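Local coordinates for protein pyrethroid hydrolase (Sphingobium faniae, PDB 5Y5R) that hydrolyses the ester bond of pyrethroid insecticides such as permethrin and cypermethrin, releasing an alcohol and a cyclopropanecarboxylic acid, at residues 19-24 and 235-240; 195-200 and 241-246; 129-134 and 152-157. All coordinates share one frame; numbering follows the deposited sequence.

Contact 1 (19-24 and 235-240). With SO4 (sulfate ion), chain H.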
loop_
_atom_site.group_PDB
_atom_site.type_symbol
_atom_site.label_atom_id
_atom_site.label_comp_id
_atom_site.label_asym_id
_atom_site.label_seq_id
_atom_site.Cartn_x
_atom_site.Cartn_y
_atom_site.Cartn_z
ATOM N N TYR A 19 -3.626 7.054 7.717
ATOM C CA TYR A 19 -2.533 6.682 8.618
ATOM C C TYR A 19 -2.448 7.550 9.875
ATOM O O TYR A 19 -1.473 7.421 10.635
ATOM C CB TYR A 19 -1.210 6.755 7.847
ATOM C CG TYR A 19 -1.024 5.617 6.842
ATOM C CD1 TYR A 19 -0.686 4.318 7.274
ATOM C CD2 TYR A 19 -1.174 5.827 5.488
ATOM C CE1 TYR A 19 -0.522 3.247 6.342
ATOM C CE2 TYR A 19 -0.995 4.796 4.579
ATOM C CZ TYR A 19 -0.680 3.517 5.002
ATOM O OH TYR A 19 -0.536 2.514 4.055
ATOM N N ASP A 20 -3.462 8.393 10.133
ATOM C CA ASP A 20 -3.394 9.366 11.217
ATOM C C ASP A 20 -3.143 8.723 12.579
ATOM O O ASP A 20 -2.550 9.356 13.458
ATOM C CB ASP A 20 -4.684 10.184 11.268
ATOM C CG ASP A 20 -4.685 11.316 10.288
ATOM O OD1 ASP A 20 -3.642 11.550 9.622
ATOM O OD2 ASP A 20 -5.732 11.995 10.194
ATOM N N ALA A 21 -3.535 7.465 12.778
ATOM C CA ALA A 21 -3.277 6.887 14.092
ATOM C C ALA A 21 -1.842 6.391 14.239
ATOM O O ALA A 21 -1.340 6.280 15.359
ATOM C CB ALA A 21 -4.245 5.734 14.350
ATOM N N VAL A 22 -1.149 6.185 13.131
ATOM C CA VAL A 22 0.185 5.625 13.138
ATOM C C VAL A 22 1.274 6.695 13.131
ATOM O O VAL A 22 2.339 6.497 13.721
ATOM C CB VAL A 22 0.287 4.675 11.922
ATOM C CG1 VAL A 22 1.609 3.995 11.875
ATOM C CG2 VAL A 22 -0.786 3.611 12.044
ATOM N N VAL A 23 1.033 7.834 12.489
ATOM C CA VAL A 23 2.093 8.814 12.275
ATOM C C VAL A 23 2.752 9.285 13.577
ATOM O O VAL A 23 3.981 9.155 13.718
ATOM C CB VAL A 23 1.553 9.992 11.457
ATOM C CG1 VAL A 23 2.520 11.153 11.525
ATOM C CG2 VAL A 23 1.325 9.529 10.012
ATOM N N PRO A 24 2.003 9.807 14.556
ATOM C CA PRO A 24 2.655 10.241 15.799
ATOM C C PRO A 24 3.392 9.128 16.525
ATOM O O PRO A 24 4.417 9.409 17.168
ATOM C CB PRO A 24 1.488 10.787 16.631
ATOM C CG PRO A 24 0.261 10.107 16.069
ATOM C CD PRO A 24 0.541 10.027 14.617
ATOM N N SER A 235 -7.102 -0.652 13.432
ATOM C CA SER A 235 -7.434 -1.457 14.605
ATOM C C SER A 235 -6.271 -1.684 15.556
ATOM O O SER A 235 -6.526 -1.876 16.744
ATOM C CB SER A 235 -8.023 -2.812 14.206
ATOM O OG SER A 235 -7.163 -3.461 13.327
HETATM N N MSE A 236 -5.019 -1.679 15.093
HETATM C CA MSE A 236 -3.892 -1.807 16.040
HETATM C C MSE A 236 -2.688 -0.957 15.649
HETATM O O MSE A 236 -1.602 -1.476 15.371
HETATM C CB MSE A 236 -3.482 -3.278 16.154
HETATM C CG MSE A 236 -3.509 -3.970 14.805
HETATM SE SE MSE A 236 -3.309 -5.934 14.959
HETATM C CE MSE A 236 -5.050 -6.487 15.486
ATOM N N PRO A 237 -2.878 0.359 15.645
ATOM C CA PRO A 237 -1.774 1.255 15.271
ATOM C C PRO A 237 -0.519 1.047 16.094
ATOM O O PRO A 237 0.585 1.181 15.554
ATOM C CB PRO A 237 -2.356 2.660 15.524
ATOM C CG PRO A 237 -3.443 2.435 16.523
ATOM C CD PRO A 237 -4.045 1.093 16.162
ATOM N N GLU A 238 -0.668 0.745 17.387
ATOM C CA GLU A 238 0.482 0.565 18.283
ATOM C C GLU A 238 1.325 -0.639 17.868
ATOM O O GLU A 238 2.544 -0.525 17.679
ATOM C CB GLU A 238 -0.026 0.381 19.709
ATOM C CG GLU A 238 -0.589 1.619 20.414
ATOM C CD GLU A 238 0.490 2.523 20.983
ATOM O OE1 GLU A 238 1.689 2.275 20.710
ATOM O OE2 GLU A 238 0.141 3.475 21.725
ATOM N N ARG A 239 0.679 -1.802 17.695
ATOM C CA ARG A 239 1.396 -2.999 17.275
ATOM C C ARG A 239 1.969 -2.819 15.883
ATOM O O ARG A 239 3.080 -3.285 15.588
ATOM C CB ARG A 239 0.466 -4.217 17.291
ATOM C CG ARG A 239 0.159 -4.735 18.704
ATOM C CD ARG A 239 -0.977 -5.753 18.793
ATOM N NE ARG A 239 -2.285 -5.089 18.872
ATOM C CZ ARG A 239 -3.466 -5.709 19.017
ATOM N NH1 ARG A 239 -3.538 -7.030 19.145
ATOM N NH2 ARG A 239 -4.592 -4.995 19.051
ATOM N N LEU A 240 1.221 -2.133 15.018
ATOM C CA LEU A 240 1.653 -1.923 13.649
ATOM C C LEU A 240 2.840 -0.995 13.589
ATOM O O LEU A 240 3.839 -1.307 12.940
ATOM C CB LEU A 240 0.494 -1.362 12.815
ATOM C CG LEU A 240 0.863 -1.026 11.377
ATOM C CD1 LEU A 240 1.467 -2.270 10.700
ATOM C CD2 LEU A 240 -0.350 -0.497 10.588
HETATM S S SO4 H . -2.931 -1.531 19.593
HETATM O O1 SO4 H . -3.094 -0.207 19.004
HETATM O O2 SO4 H . -1.838 -2.224 18.891
HETATM O O3 SO4 H . -4.206 -2.226 19.510
HETATM O O4 SO4 H . -2.566 -1.418 21.012
#

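Contact 2 (195-200 and 241-246)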
loop_
_atom_site.group_PDB
_atom_site.type_symbol
_atom_site.label_atom_id
_atom_site.label_comp_id
_atom_site.label_asym_id
_atom_site.label_seq_id
_atom_site.Cartn_x
_atom_site.Cartn_y
_atom_site.Cartn_z
ATOM N N LEU A 195 9.913 -6.549 3.777
ATOM C CA LEU A 195 9.083 -7.095 4.842
ATOM C C LEU A 195 7.628 -7.098 4.393
ATOM O O LEU A 195 7.131 -6.085 3.872
ATOM C CB LEU A 195 9.265 -6.288 6.137
ATOM C CG LEU A 195 8.242 -6.451 7.252
ATOM C CD1 LEU A 195 8.317 -7.864 7.791
ATOM C CD2 LEU A 195 8.548 -5.435 8.357
ATOM N N TYR A 196 6.958 -8.238 4.583
ATOM C CA TYR A 196 5.522 -8.363 4.390
ATOM C C TYR A 196 4.843 -8.465 5.752
ATOM O O TYR A 196 5.135 -9.372 6.530
ATOM C CB TYR A 196 5.169 -9.593 3.545
ATOM C CG TYR A 196 3.808 -9.480 2.872
ATOM C CD1 TYR A 196 2.641 -9.778 3.551
ATOM C CD2 TYR A 196 3.706 -9.039 1.567
ATOM C CE1 TYR A 196 1.396 -9.658 2.921
ATOM C CE2 TYR A 196 2.481 -8.914 0.941
ATOM C CZ TYR A 196 1.337 -9.216 1.612
ATOM O OH TYR A 196 0.139 -9.062 0.951
ATOM N N ILE A 197 3.924 -7.551 6.029
ATOM C CA ILE A 197 3.081 -7.623 7.220
ATOM C C ILE A 197 1.732 -8.142 6.766
ATOM O O ILE A 197 0.991 -7.420 6.089
ATOM C CB ILE A 197 2.936 -6.260 7.920
ATOM C CG1 ILE A 197 4.306 -5.674 8.256
ATOM C CG2 ILE A 197 2.071 -6.402 9.178
ATOM C CD1 ILE A 197 4.244 -4.417 9.104
ATOM N N GLU A 198 1.435 -9.401 7.108
ATOM C CA GLU A 198 0.170 -10.018 6.763
ATOM C C GLU A 198 -0.888 -9.549 7.740
ATOM O O GLU A 198 -0.626 -9.395 8.937
ATOM C CB GLU A 198 0.218 -11.558 6.853
ATOM C CG GLU A 198 1.390 -12.276 6.265
ATOM C CD GLU A 198 1.368 -13.786 6.614
ATOM O OE1 GLU A 198 1.076 -14.150 7.774
ATOM O OE2 GLU A 198 1.636 -14.606 5.731
ATOM N N ALA A 199 -2.097 -9.383 7.230
ATOM C CA ALA A 199 -3.311 -9.188 8.020
ATOM C C ALA A 199 -4.073 -10.511 7.958
ATOM O O ALA A 199 -4.620 -10.854 6.905
ATOM C CB ALA A 199 -4.130 -8.026 7.467
ATOM N N LEU A 200 -4.033 -11.289 9.057
ATOM C CA LEU A 200 -4.512 -12.672 9.029
ATOM C C LEU A 200 -5.992 -12.801 8.656
ATOM O O LEU A 200 -6.384 -13.798 8.029
ATOM C CB LEU A 200 -4.255 -13.337 10.368
ATOM C CG LEU A 200 -2.754 -13.461 10.645
ATOM C CD1 LEU A 200 -2.471 -13.925 12.080
ATOM C CD2 LEU A 200 -2.146 -14.421 9.639
ATOM N N ALA A 241 2.753 0.147 14.287
ATOM C CA ALA A 241 3.860 1.091 14.299
ATOM C C ALA A 241 5.101 0.490 14.956
ATOM O O ALA A 241 6.232 0.799 14.553
ATOM C CB ALA A 241 3.441 2.401 14.997
ATOM N N GLU A 242 4.910 -0.343 15.986
ATOM C CA GLU A 242 6.034 -1.037 16.623
ATOM C C GLU A 242 6.809 -1.884 15.616
ATOM O O GLU A 242 8.046 -1.843 15.560
ATOM C CB GLU A 242 5.528 -1.918 17.765
ATOM C CG GLU A 242 6.639 -2.723 18.447
ATOM C CD GLU A 242 6.131 -3.562 19.619
ATOM O OE1 GLU A 242 4.896 -3.713 19.755
ATOM O OE2 GLU A 242 6.962 -4.099 20.385
ATOM N N ALA A 243 6.094 -2.700 14.839
ATOM C CA ALA A 243 6.770 -3.547 13.865
ATOM C C ALA A 243 7.433 -2.705 12.787
ATOM O O ALA A 243 8.526 -3.035 12.328
ATOM C CB ALA A 243 5.781 -4.531 13.253
ATOM N N ILE A 244 6.795 -1.604 12.365
ATOM C CA ILE A 244 7.430 -0.747 11.358
ATOM C C ILE A 244 8.729 -0.145 11.893
ATOM O O ILE A 244 9.743 -0.093 11.185
ATOM C CB ILE A 244 6.469 0.357 10.870
ATOM C CG1 ILE A 244 5.254 -0.242 10.165
ATOM C CG2 ILE A 244 7.184 1.314 9.953
ATOM C CD1 ILE A 244 4.025 0.718 10.119
ATOM N N ALA A 245 8.706 0.347 13.133
ATOM C CA ALA A 245 9.888 1.009 13.695
ATOM C C ALA A 245 11.036 0.013 13.938
ATOM O O ALA A 245 12.211 0.332 13.678
ATOM C CB ALA A 245 9.491 1.774 14.960
ATOM N N ASP A 246 10.723 -1.204 14.402
ATOM C CA ASP A 246 11.763 -2.233 14.553
ATOM C C ASP A 246 12.430 -2.550 13.218
ATOM O O ASP A 246 13.629 -2.833 13.173
ATOM C CB ASP A 246 11.180 -3.497 15.174
ATOM C CG ASP A 246 10.648 -3.247 16.556
ATOM O OD1 ASP A 246 11.008 -2.187 17.107
ATOM O OD2 ASP A 246 9.861 -4.066 17.084
#

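Contact 3 (129-134 and 152-157). With 8NL ((2-methyl-3-phenyl-phenyl)methyl (1~{S})-3-[(~{E})-2-chloranyl-3,3,3-tris(fluoranyl)prop-1-enyl]-2,2-dimethyl-cyclopropane-1-carboxylate), chain G.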
loop_
_atom_site.group_PDB
_atom_site.type_symbol
_atom_site.label_atom_id
_atom_site.label_comp_id
_atom_site.label_asym_id
_atom_site.label_seq_id
_atom_site.Cartn_x
_atom_site.Cartn_y
_atom_site.Cartn_z
ATOM N N LEU A 129 -13.655 -6.943 -6.285
ATOM C CA LEU A 129 -14.211 -6.763 -7.625
ATOM C C LEU A 129 -15.730 -6.683 -7.592
ATOM O O LEU A 129 -16.340 -6.073 -8.484
ATOM C CB LEU A 129 -13.771 -7.881 -8.577
ATOM C CG LEU A 129 -12.279 -8.070 -8.818
ATOM C CD1 LEU A 129 -12.030 -9.256 -9.740
ATOM C CD2 LEU A 129 -11.668 -6.817 -9.397
ATOM N N ASP A 130 -16.355 -7.286 -6.577
ATOM C CA ASP A 130 -17.807 -7.219 -6.433
ATOM C C ASP A 130 -18.269 -5.808 -6.073
ATOM O O ASP A 130 -19.261 -5.312 -6.617
ATOM C CB ASP A 130 -18.236 -8.182 -5.317
ATOM C CG ASP A 130 -19.735 -8.158 -5.043
ATOM O OD1 ASP A 130 -20.491 -8.525 -5.947
ATOM O OD2 ASP A 130 -20.182 -7.767 -3.952
ATOM N N LEU A 131 -17.531 -5.136 -5.187
ATOM C CA LEU A 131 -17.960 -3.892 -4.555
ATOM C C LEU A 131 -17.360 -2.646 -5.168
ATOM O O LEU A 131 -17.829 -1.545 -4.866
ATOM C CB LEU A 131 -17.604 -3.913 -3.060
ATOM C CG LEU A 131 -18.403 -4.905 -2.218
ATOM C CD1 LEU A 131 -17.722 -5.174 -0.905
ATOM C CD2 LEU A 131 -19.832 -4.415 -1.992
ATOM N N ILE A 132 -16.303 -2.796 -5.950
ATOM C CA ILE A 132 -15.618 -1.714 -6.634
ATOM C C ILE A 132 -15.820 -1.946 -8.119
ATOM O O ILE A 132 -15.423 -2.994 -8.646
ATOM C CB ILE A 132 -14.126 -1.686 -6.286
ATOM C CG1 ILE A 132 -13.918 -1.607 -4.764
ATOM C CG2 ILE A 132 -13.433 -0.584 -7.045
ATOM C CD1 ILE A 132 -14.338 -0.302 -4.117
ATOM N N GLN A 133 -16.421 -0.979 -8.795
ATOM C CA GLN A 133 -16.863 -1.156 -10.166
ATOM C C GLN A 133 -16.185 -0.188 -11.129
ATOM O O GLN A 133 -15.638 0.838 -10.712
ATOM C CB GLN A 133 -18.387 -1.026 -10.251
ATOM C CG GLN A 133 -19.094 -1.955 -9.283
ATOM C CD GLN A 133 -20.580 -1.668 -9.195
ATOM O OE1 GLN A 133 -21.012 -0.510 -9.270
ATOM N NE2 GLN A 133 -21.376 -2.723 -9.022
ATOM N N PRO A 134 -16.096 -0.548 -12.408
ATOM C CA PRO A 134 -15.456 0.342 -13.386
ATOM C C PRO A 134 -16.328 1.549 -13.736
ATOM O O PRO A 134 -17.557 1.476 -13.687
ATOM C CB PRO A 134 -15.275 -0.557 -14.615
ATOM C CG PRO A 134 -15.433 -2.007 -14.074
ATOM C CD PRO A 134 -16.435 -1.864 -12.984
ATOM N N ARG A 152 -18.661 -1.147 4.414
ATOM C CA ARG A 152 -18.054 -0.936 5.727
ATOM C C ARG A 152 -17.524 -2.238 6.307
ATOM O O ARG A 152 -16.358 -2.319 6.733
ATOM C CB ARG A 152 -19.068 -0.350 6.707
ATOM C CG ARG A 152 -18.419 0.020 8.064
ATOM C CD ARG A 152 -19.442 0.076 9.179
ATOM N NE ARG A 152 -20.076 -1.208 9.516
ATOM C CZ ARG A 152 -19.539 -2.117 10.341
ATOM N NH1 ARG A 152 -18.368 -1.878 10.922
ATOM N NH2 ARG A 152 -20.188 -3.236 10.633
ATOM N N GLU A 153 -18.375 -3.268 6.341
ATOM C CA GLU A 153 -17.961 -4.490 7.018
ATOM C C GLU A 153 -16.838 -5.194 6.283
ATOM O O GLU A 153 -16.124 -5.983 6.910
ATOM C CB GLU A 153 -19.110 -5.468 7.224
ATOM C CG GLU A 153 -19.809 -5.906 6.000
ATOM C CD GLU A 153 -21.130 -6.577 6.308
ATOM O OE1 GLU A 153 -21.669 -6.435 7.429
ATOM O OE2 GLU A 153 -21.613 -7.301 5.434
ATOM N N VAL A 154 -16.699 -4.967 4.974
ATOM C CA VAL A 154 -15.645 -5.597 4.165
ATOM C C VAL A 154 -14.329 -4.827 4.248
ATOM O O VAL A 154 -13.264 -5.412 4.491
ATOM C CB VAL A 154 -16.115 -5.755 2.705
ATOM C CG1 VAL A 154 -15.013 -6.121 1.808
ATOM C CG2 VAL A 154 -17.204 -6.817 2.609
ATOM N N PHE A 155 -14.366 -3.520 3.971
ATOM C CA PHE A 155 -13.163 -2.704 3.917
ATOM C C PHE A 155 -12.832 -1.942 5.196
ATOM O O PHE A 155 -11.658 -1.642 5.402
ATOM C CB PHE A 155 -13.282 -1.676 2.796
ATOM C CG PHE A 155 -13.256 -2.258 1.418
ATOM C CD1 PHE A 155 -12.050 -2.493 0.782
ATOM C CD2 PHE A 155 -14.450 -2.539 0.738
ATOM C CE1 PHE A 155 -12.014 -2.974 -0.506
ATOM C CE2 PHE A 155 -14.420 -3.062 -0.556
ATOM C CZ PHE A 155 -13.190 -3.268 -1.176
HETATM N N MSE A 156 -13.824 -1.529 5.993
HETATM C CA MSE A 156 -13.628 -0.608 7.152
HETATM C C MSE A 156 -14.023 -1.249 8.488
HETATM O O MSE A 156 -14.362 -0.565 9.467
HETATM C CB MSE A 156 -14.452 0.680 6.991
HETATM C CG MSE A 156 -14.206 1.516 5.722
HETATM SE SE MSE A 156 -15.793 2.613 5.234
HETATM C CE MSE A 156 -16.409 1.524 3.679
ATOM N N GLY A 157 -14.028 -2.576 8.518
ATOM C CA GLY A 157 -14.360 -3.293 9.730
ATOM C C GLY A 157 -13.385 -3.057 10.868
ATOM O O GLY A 157 -13.732 -3.309 12.024
HETATM C C 8NL G . -10.953 0.757 -1.284
HETATM C C8 8NL G . -13.493 3.201 0.724
HETATM C C9 8NL G . -14.702 3.766 0.331
HETATM C C10 8NL G . -15.683 2.980 -0.259
HETATM C C11 8NL G . -15.393 1.627 -0.425
HETATM C C12 8NL G . -14.176 1.080 -0.021
HETATM C C13 8NL G . -8.332 -0.113 -0.004
HETATM O O 8NL G . -8.499 -1.295 -0.824
HETATM CL CL 8NL G . -9.496 -5.666 -6.389
HETATM C C21 8NL G . -8.909 -4.378 -5.334
HETATM C C22 8NL G . -9.637 -3.055 -5.378
HETATM F F2 8NL G . -10.358 -2.948 -4.276
HETATM F F1 8NL G . -8.828 -2.020 -5.492
HETATM F F 8NL G . -10.425 -3.076 -6.432
HETATM C C20 8NL G . -7.892 -4.612 -4.503
HETATM C C16 8NL G . -7.339 -3.526 -3.607
HETATM C C17 8NL G . -6.452 -4.232 -2.587
HETATM C C18 8NL G . -5.204 -3.780 -3.333
HETATM C C19 8NL G . -6.653 -5.755 -2.545
HETATM C C15 8NL G . -7.664 -3.374 -2.124
HETATM C C14 8NL G . -7.459 -1.919 -1.693
HETATM O O1 8NL G . -6.494 -1.277 -2.113
HETATM C C2 8NL G . -9.552 0.434 0.756
HETATM C C3 8NL G . -9.401 0.554 2.132
HETATM C C4 8NL G . -10.422 1.037 2.949
HETATM C C5 8NL G . -11.624 1.457 2.387
HETATM C C6 8NL G . -11.835 1.360 1.017
HETATM C C1 8NL G . -10.785 0.857 0.197
HETATM C C7 8NL G . -13.190 1.862 0.547
#

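Contact 1 (19-24 and 235-240)
Pro237 packs its ring against Ala21 and Val22. Its CB lies 3.8 Å from the CB of Ala21, and its CG also comes near that methyl group. Val22 meets the ring from another direction, with CG2 3.9 Å from Pro237 CB. The same CG2 reaches Leu240 CD2 more loosely, at 4.4 Å. In Val22, CG2 stands beside the backbone N and CG1 lies opposite that N (chi1 -177°), which turns CG2 to Pro237. No hydrogen bond crosses between 19-24 and 235-240.

Pro237 opens helix 237-249, with Met236, a selenomethionine, as N-cap. A sulfate ion, probably from the crystallisation liquor, sits at this helix start. Glu238 N bonds to its O1 at 3.1 Å, and Arg239 N to its O2 at 2.8 Å. The bent Arg239 side chain folds back to add NE to O2, at 2.9 Å, and NH2 to O3, at 2.8 Å. Met236 CE lies over one face of the guanidinium. Tyr233 touches both Val22 and Leu240.

The two segments are thus joined by apolar packing alone. The anion is held by the backbone N-H groups of Glu238 and Arg239 and the Arg239 side chain, and the helix dipole probably adds to its binding.

Contact 2 (195-200 and 241-246)
Ile197 meets Ala243 and Ile244 through a single methyl group. Its CD1 lies 4.4 Å from Ala243 CB and at the same distance, 4.4 Å, from Ile244 CG1. The packing is apolar and light. The side chain is extended at its outer bond (chi2 -173°), which carries CD1 out from the strand to the helix. Ala243 meets it with its one methyl group, and the CA atoms of Ile197 and Ala243 are 8.6 Å apart. All three residues are buried.

Hydrogen bonds do not link the two segments. Two carboxylates of the segments pair with other parts of the chain. Glu198, next to Ile197, forms a salt bridge with Arg211 and a hydrogen bond with Ser225. On the helix, Asp246 forms a salt bridge with Arg29.

Strand 194-199 lies between strands 95-101 and 222-226 of the parallel central sheet. Ile197 also touches Ile99 and Leu101 on one of these neighbours, and Val224 and Leu226 on the other. Ile244 touches Ile99 as well. Helix 237-249 therefore packs on the sheet across more than one strand, as helices flank the sheet in the alpha/beta hydrolase fold.

Contact 3 (129-134 and 152-157)
Leu131 and Val154 have the closest CA atoms of the contact, 9.2 Å apart, where the end of helix 126-131 passes into strand 132-135 beside the last turn of helix 148-155.

The leucine and the valine meet tip to tip. Leu131 CD1 lies 3.9 Å from Val154 CG2, and it touches the other valine methyl too. The same CD1 also reaches Phe155 CE2 at 3.9 Å, as these two side chains run past each other in opposite directions. Ile132 CG1 comes to Phe155 CZ at 4.0 Å, approaching the ring obliquely. Ile132 CG1 stands beside its backbone N (chi1 -55°), where it touches both the ring and the bound pyrethroid, with atom F2 of the trifluoromethyl group 3.8 Å away.

Within the two segments, Phe155 makes most of the ligand contacts. Its CB lies 3.6 Å from C5, and its CD1 3.6 Å from C1, both in the methyl-bearing ring. Atom C12 of the terminal phenyl lies over one face of the phenylalanine ring, 3.7 Å from its plane and nearer the rim than the centre. Leu129 CD2 touches the chlorine. With an alanine in place of Phe155, the biphenyl part would probably lose its aromatic wall, and Ile132 and Leu131 would lose a packing partner.

The ligand is also hydrogen-bonded to Ser78, His230 and Ala12. His230 is probably the histidine of the charge relay system, with Asp202, and Ser78 lies in a GxSxG sequence consistent with the nucleophile elbow. The two segments belong to the region between strands 95-101 and 194-199, where alpha/beta hydrolases commonly carry a cap. Here Leu129, Ile132 and Phe155 give the pocket an apolar wall, and Leu131 packs behind the phenylalanine.

In the fold
Contacts 1 and 2 share helix 237-249. Their centres are 11 Å apart and they touch: Leu240 CD1 lies 3.9 Å from Ile197 CD1, and Val22 CG1 lies 4.0 Å from Ala241 CB. Their segments alternate along the chain. Together they join the N-terminal part, strand 194-199 of the central sheet and the C-terminal helix. Contact 3 stands apart, its centre 22 Å from that of contact 1 and 24 Å from that of contact 2. Its two segments both fall between those of contact 1 in the sequence, and they come before both segments of contact 2. Contacts 1 and 2 thus belong to the hydrolase core, while contact 3 lines the substrate pocket.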